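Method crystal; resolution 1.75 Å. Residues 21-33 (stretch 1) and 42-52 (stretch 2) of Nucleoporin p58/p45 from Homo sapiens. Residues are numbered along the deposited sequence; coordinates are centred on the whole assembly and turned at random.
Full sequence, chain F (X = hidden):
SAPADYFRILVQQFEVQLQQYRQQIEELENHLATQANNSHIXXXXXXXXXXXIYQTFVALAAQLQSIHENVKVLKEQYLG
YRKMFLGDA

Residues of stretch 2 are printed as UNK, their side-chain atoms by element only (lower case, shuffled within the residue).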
# COMPACT_ATOMS: atom_id res chain seq x y z
N TYR F 21 6.27 -2.39 22.34
CA TYR F 21 4.85 -2.46 22.69
C TYR F 21 4.39 -3.90 22.89
O TYR F 21 3.48 -4.16 23.68
CB TYR F 21 3.99 -1.78 21.63
CG TYR F 21 4.02 -0.27 21.70
CD1 TYR F 21 4.88 0.39 22.57
CD2 TYR F 21 3.15 0.50 20.93
CE1 TYR F 21 4.89 1.77 22.65
CE2 TYR F 21 3.16 1.88 21.01
CZ TYR F 21 4.03 2.51 21.87
OH TYR F 21 4.04 3.88 21.95
N ARG F 22 5.02 -4.83 22.18
CA ARG F 22 4.65 -6.23 22.29
C ARG F 22 4.89 -6.70 23.72
O ARG F 22 4.08 -7.42 24.29
CB ARG F 22 5.46 -7.07 21.30
CG ARG F 22 5.10 -8.54 21.28
CD ARG F 22 5.82 -9.26 20.15
NE ARG F 22 6.34 -10.57 20.56
CZ ARG F 22 5.60 -11.67 20.67
NH1 ARG F 22 4.30 -11.64 20.40
NH2 ARG F 22 6.17 -12.81 21.05
N GLN F 23 6.00 -6.26 24.29
CA GLN F 23 6.36 -6.65 25.65
C GLN F 23 5.47 -5.93 26.67
O GLN F 23 5.02 -6.54 27.64
CB GLN F 23 7.83 -6.34 25.93
CG GLN F 23 8.28 -6.67 27.34
CD GLN F 23 8.03 -8.13 27.70
OE1 GLN F 23 7.11 -8.44 28.46
NE2 GLN F 23 8.85 -9.02 27.16
N GLN F 24 5.23 -4.65 26.44
CA GLN F 24 4.42 -3.85 27.34
C GLN F 24 2.99 -4.39 27.43
O GLN F 24 2.38 -4.39 28.50
CB GLN F 24 4.41 -2.39 26.88
CG GLN F 24 5.79 -1.74 26.89
CD GLN F 24 5.78 -0.31 26.38
OE1 GLN F 24 4.76 0.37 26.43
NE2 GLN F 24 6.92 0.14 25.88
N ILE F 25 2.47 -4.86 26.31
CA ILE F 25 1.12 -5.42 26.28
C ILE F 25 1.09 -6.81 26.91
O ILE F 25 0.13 -7.16 27.59
CB ILE F 25 0.57 -5.48 24.84
CG1 ILE F 25 0.23 -4.07 24.36
CG2 ILE F 25 -0.67 -6.38 24.78
CD1 ILE F 25 -0.27 -4.00 22.94
N GLU F 26 2.15 -7.58 26.69
CA GLU F 26 2.23 -8.92 27.27
C GLU F 26 2.25 -8.85 28.80
O GLU F 26 1.69 -9.71 29.47
CB GLU F 26 3.48 -9.64 26.77
CG GLU F 26 3.62 -11.07 27.28
CD GLU F 26 2.46 -11.96 26.86
OE1 GLU F 26 1.70 -11.56 25.95
OE2 GLU F 26 2.30 -13.05 27.45
N GLU F 27 2.87 -7.81 29.34
CA GLU F 27 2.94 -7.65 30.79
C GLU F 27 1.61 -7.17 31.35
O GLU F 27 1.25 -7.49 32.48
CB GLU F 27 4.06 -6.69 31.18
CG GLU F 27 4.23 -6.53 32.69
CD GLU F 27 4.50 -7.85 33.38
OE1 GLU F 27 4.86 -8.83 32.69
OE2 GLU F 27 4.33 -7.92 34.62
N LEU F 28 0.88 -6.39 30.56
CA LEU F 28 -0.46 -5.96 30.93
C LEU F 28 -1.40 -7.15 30.98
O LEU F 28 -2.35 -7.18 31.77
CB LEU F 28 -0.99 -4.93 29.94
CG LEU F 28 -0.86 -3.44 30.28
CD1 LEU F 28 0.16 -3.18 31.38
CD2 LEU F 28 -0.51 -2.66 29.02
N GLU F 29 -1.13 -8.15 30.15
CA GLU F 29 -2.04 -9.29 29.99
C GLU F 29 -1.93 -10.30 31.12
O GLU F 29 -2.94 -10.74 31.67
CB GLU F 29 -1.80 -9.98 28.66
CG GLU F 29 -2.40 -9.24 27.48
CD GLU F 29 -2.13 -9.94 26.17
OE1 GLU F 29 -1.04 -10.54 26.03
OE2 GLU F 29 -3.02 -9.91 25.29
N ASN F 30 -0.71 -10.69 31.48
CA ASN F 30 -0.52 -11.64 32.57
C ASN F 30 -1.08 -11.11 33.89
O ASN F 30 -1.19 -11.85 34.87
CB ASN F 30 0.89 -12.24 32.57
CG ASN F 30 1.96 -11.22 32.25
OD1 ASN F 30 1.98 -10.12 32.80
ND2 ASN F 30 2.86 -11.57 31.34
N HIS F 31 -1.47 -9.84 33.90
CA HIS F 31 -2.05 -9.22 35.07
C HIS F 31 -3.55 -9.11 34.95
O HIS F 31 -4.19 -8.30 35.66
CB HIS F 31 -1.45 -7.84 35.30
CG HIS F 31 -0.51 -7.77 36.48
ND1 HIS F 31 -0.36 -6.66 37.23
CD2 HIS F 31 0.34 -8.73 37.03
CE1 HIS F 31 0.53 -6.90 38.20
NE2 HIS F 31 0.96 -8.16 38.08
N LEU F 32 -4.13 -9.91 34.06
CA LEU F 32 -5.57 -9.95 33.87
C LEU F 32 -6.22 -10.91 34.85
O LEU F 32 -5.75 -12.04 35.01
CB LEU F 32 -5.91 -10.41 32.45
CG LEU F 32 -5.97 -9.37 31.34
CD1 LEU F 32 -5.11 -8.18 31.66
CD2 LEU F 32 -5.54 -10.00 30.03
N ALA F 33 -7.31 -10.48 35.48
CA ALA F 33 -8.08 -11.35 36.36
C ALA F 33 -9.31 -11.85 35.60
O ALA F 33 -10.26 -11.10 35.38
CB ALA F 33 -8.50 -10.59 37.61
N UNK F 42 -8.62 -17.76 29.31
CA UNK F 42 -7.40 -17.68 30.08
C UNK F 42 -6.54 -16.54 29.56
O UNK F 42 -6.67 -16.14 28.40
o UNK F 42 -6.15 -19.16 28.63
c UNK F 42 -7.46 -20.17 30.39
c UNK F 42 -6.60 -18.98 29.98
N UNK F 43 -5.66 -16.00 30.42
CA UNK F 43 -4.70 -15.00 29.96
C UNK F 43 -3.92 -15.50 28.76
O UNK F 43 -3.52 -14.70 27.91
c UNK F 43 -5.67 -16.14 31.89
c UNK F 43 -3.76 -14.82 31.17
c UNK F 43 -4.31 -15.69 32.28
N UNK F 44 -3.70 -16.81 28.69
CA UNK F 44 -2.92 -17.39 27.60
C UNK F 44 -3.70 -17.32 26.29
O UNK F 44 -3.11 -17.15 25.22
n UNK F 44 -0.92 -18.19 30.20
o UNK F 44 -2.77 -18.40 31.45
c UNK F 44 -2.51 -18.85 27.88
c UNK F 44 -2.16 -18.61 30.40
c UNK F 44 -2.81 -19.40 29.27
N UNK F 45 -5.03 -17.45 26.37
CA UNK F 45 -5.87 -17.31 25.19
C UNK F 45 -5.73 -15.91 24.62
O UNK F 45 -5.61 -15.73 23.40
o UNK F 45 -7.01 -19.86 25.04
o UNK F 45 -8.59 -19.34 26.48
c UNK F 45 -7.67 -19.03 25.70
c UNK F 45 -7.34 -17.56 25.54
N UNK F 46 -5.78 -14.92 25.50
CA UNK F 46 -5.66 -13.53 25.10
C UNK F 46 -4.28 -13.27 24.52
O UNK F 46 -4.14 -12.58 23.51
c UNK F 46 -8.19 -11.66 25.79
c UNK F 46 -5.92 -12.61 26.29
c UNK F 46 -7.43 -11.91 28.14
c UNK F 46 -7.37 -12.51 26.75
N UNK F 47 -3.26 -13.83 25.16
CA UNK F 47 -1.88 -13.64 24.73
C UNK F 47 -1.66 -14.17 23.32
O UNK F 47 -1.00 -13.52 22.50
c UNK F 47 -0.92 -14.33 25.70
o UNK F 47 -1.05 -13.80 27.00
N UNK F 48 -2.22 -15.34 23.02
CA UNK F 48 -2.09 -15.94 21.71
C UNK F 48 -2.75 -15.07 20.68
O UNK F 48 -2.17 -14.82 19.60
c UNK F 48 -2.79 -20.48 20.52
c UNK F 48 -1.86 -18.35 22.38
se UNK F 48 -2.79 -20.09 22.45
c UNK F 48 -2.75 -17.32 21.71
N UNK F 49 -3.95 -14.58 20.99
CA UNK F 49 -4.68 -13.69 20.09
C UNK F 49 -3.89 -12.40 19.82
O UNK F 49 -3.80 -11.95 18.67
c UNK F 49 -6.05 -13.36 20.66
N UNK F 50 -3.32 -11.83 20.87
CA UNK F 50 -2.55 -10.60 20.74
C UNK F 50 -1.32 -10.83 19.90
O UNK F 50 -0.93 -9.94 19.12
c UNK F 50 -2.12 -10.12 22.13
c UNK F 50 -1.32 -8.83 22.03
c UNK F 50 -3.90 -7.37 22.24
se UNK F 50 -2.34 -7.47 21.04
N UNK F 51 -0.72 -12.01 20.03
CA UNK F 51 0.47 -12.35 19.27
C UNK F 51 0.17 -12.32 17.77
O UNK F 51 0.98 -11.85 16.98
c UNK F 51 2.54 -15.67 19.16
c UNK F 51 0.99 -13.73 19.67
n UNK F 51 2.98 -15.81 20.41
o UNK F 51 2.51 -16.61 18.36
c UNK F 51 2.07 -14.29 18.76
N UNK F 52 -1.00 -12.83 17.40
CA UNK F 52 -1.38 -12.88 15.99
C UNK F 52 -1.69 -11.48 15.46
O UNK F 52 -1.45 -11.19 14.29
c UNK F 52 -3.08 -17.63 16.10
n UNK F 52 -1.66 -18.08 16.20
c UNK F 52 -2.27 -15.26 16.18
c UNK F 52 -2.57 -13.81 15.79
c UNK F 52 -3.21 -16.24 15.50
O HOH W 1 0.38 -11.34 23.62

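Position 42 carries one carbon that bears one oxygen and one carbon, a beta-branched hydroxyl. It lies out of reach of stretch 1. This is Thr42. It caps the helix that follows: the backbone N of position 45 donates to Thr42 OG1 at 3.0 Å.

Position 43 has three carbons that close a ring onto the backbone N. Its CB lies 4.2 Å from Glu29 O. The ring makes it Pro43, in the first turn of the helix, where the lack of an N-H costs no helical bond.

Position 44 has three carbons, the third carrying one oxygen and one nitrogen. Its CA-to-CB bond points away from stretch 1, and it makes no contact there. The atoms fit Gln44.

Position 45 has two carbons, the second carrying two oxygens. It is out of reach of stretch 1. This short carboxylate is Asp45. Thr42 N donates to Asp45 OD2 at 3.2 Å, so the two residues are hydrogen-bonded in both directions.

Position 46 has four carbons, forked at the second. One fork carbon packs on Leu32. This is Leu46, and its CD1 sits 3.3 Å from Leu32 CD2.

Position 47 has one carbon, then one oxygen, which lies near the carboxylates of Glu26 and Glu29. This is Ser47. Its OG donates to Pro43 O at 2.8 Å. The same OG lies 3.5 Å from Glu26 OE2 and 3.4 Å from Glu29 OE1.

Position 48 is an unbranched chain of two carbons, selenium and one carbon. Its CA-to-CB bond points away from stretch 1. It is Met48, present as selenomethionine.

Position 49 has a single carbon and no contact with stretch 1. It is Ala49.

Position 50 again has two carbons, selenium and a terminal carbon, but its CA-to-CB bond points toward stretch 1. It reaches Ile25 and Glu29. It is Met50, also selenomethionine. Its CG lies 3.7 Å from Ile25 CG2, and its CB 3.3 Å from Glu29 OE2.

Position 51 has three carbons, the third carrying oxygen and nitrogen. It lies beside the Arg22 guanidinium. It is Gln51, its CG 3.8 Å from Arg22 NH1.

Position 52 has four carbons in a row ending in nitrogen, without contact to stretch 1. It is Lys52.

The two helices run nearly antiparallel, at 162°. Positions 43, 46, 47, 50 and 51 meet stretch 1, the spacing expected of one helix face. No direct hydrogen bond crosses the contact. Apolar packing joins Ile25 to Met50 and Leu32 to Leu46. Water 1 adds a polar link, hydrogen-bonded to Glu26 OE1 at 2.7 Å and Ser47 O at 2.8 Å.

Stretch 2 (42-52) TPQDLSMAMQK
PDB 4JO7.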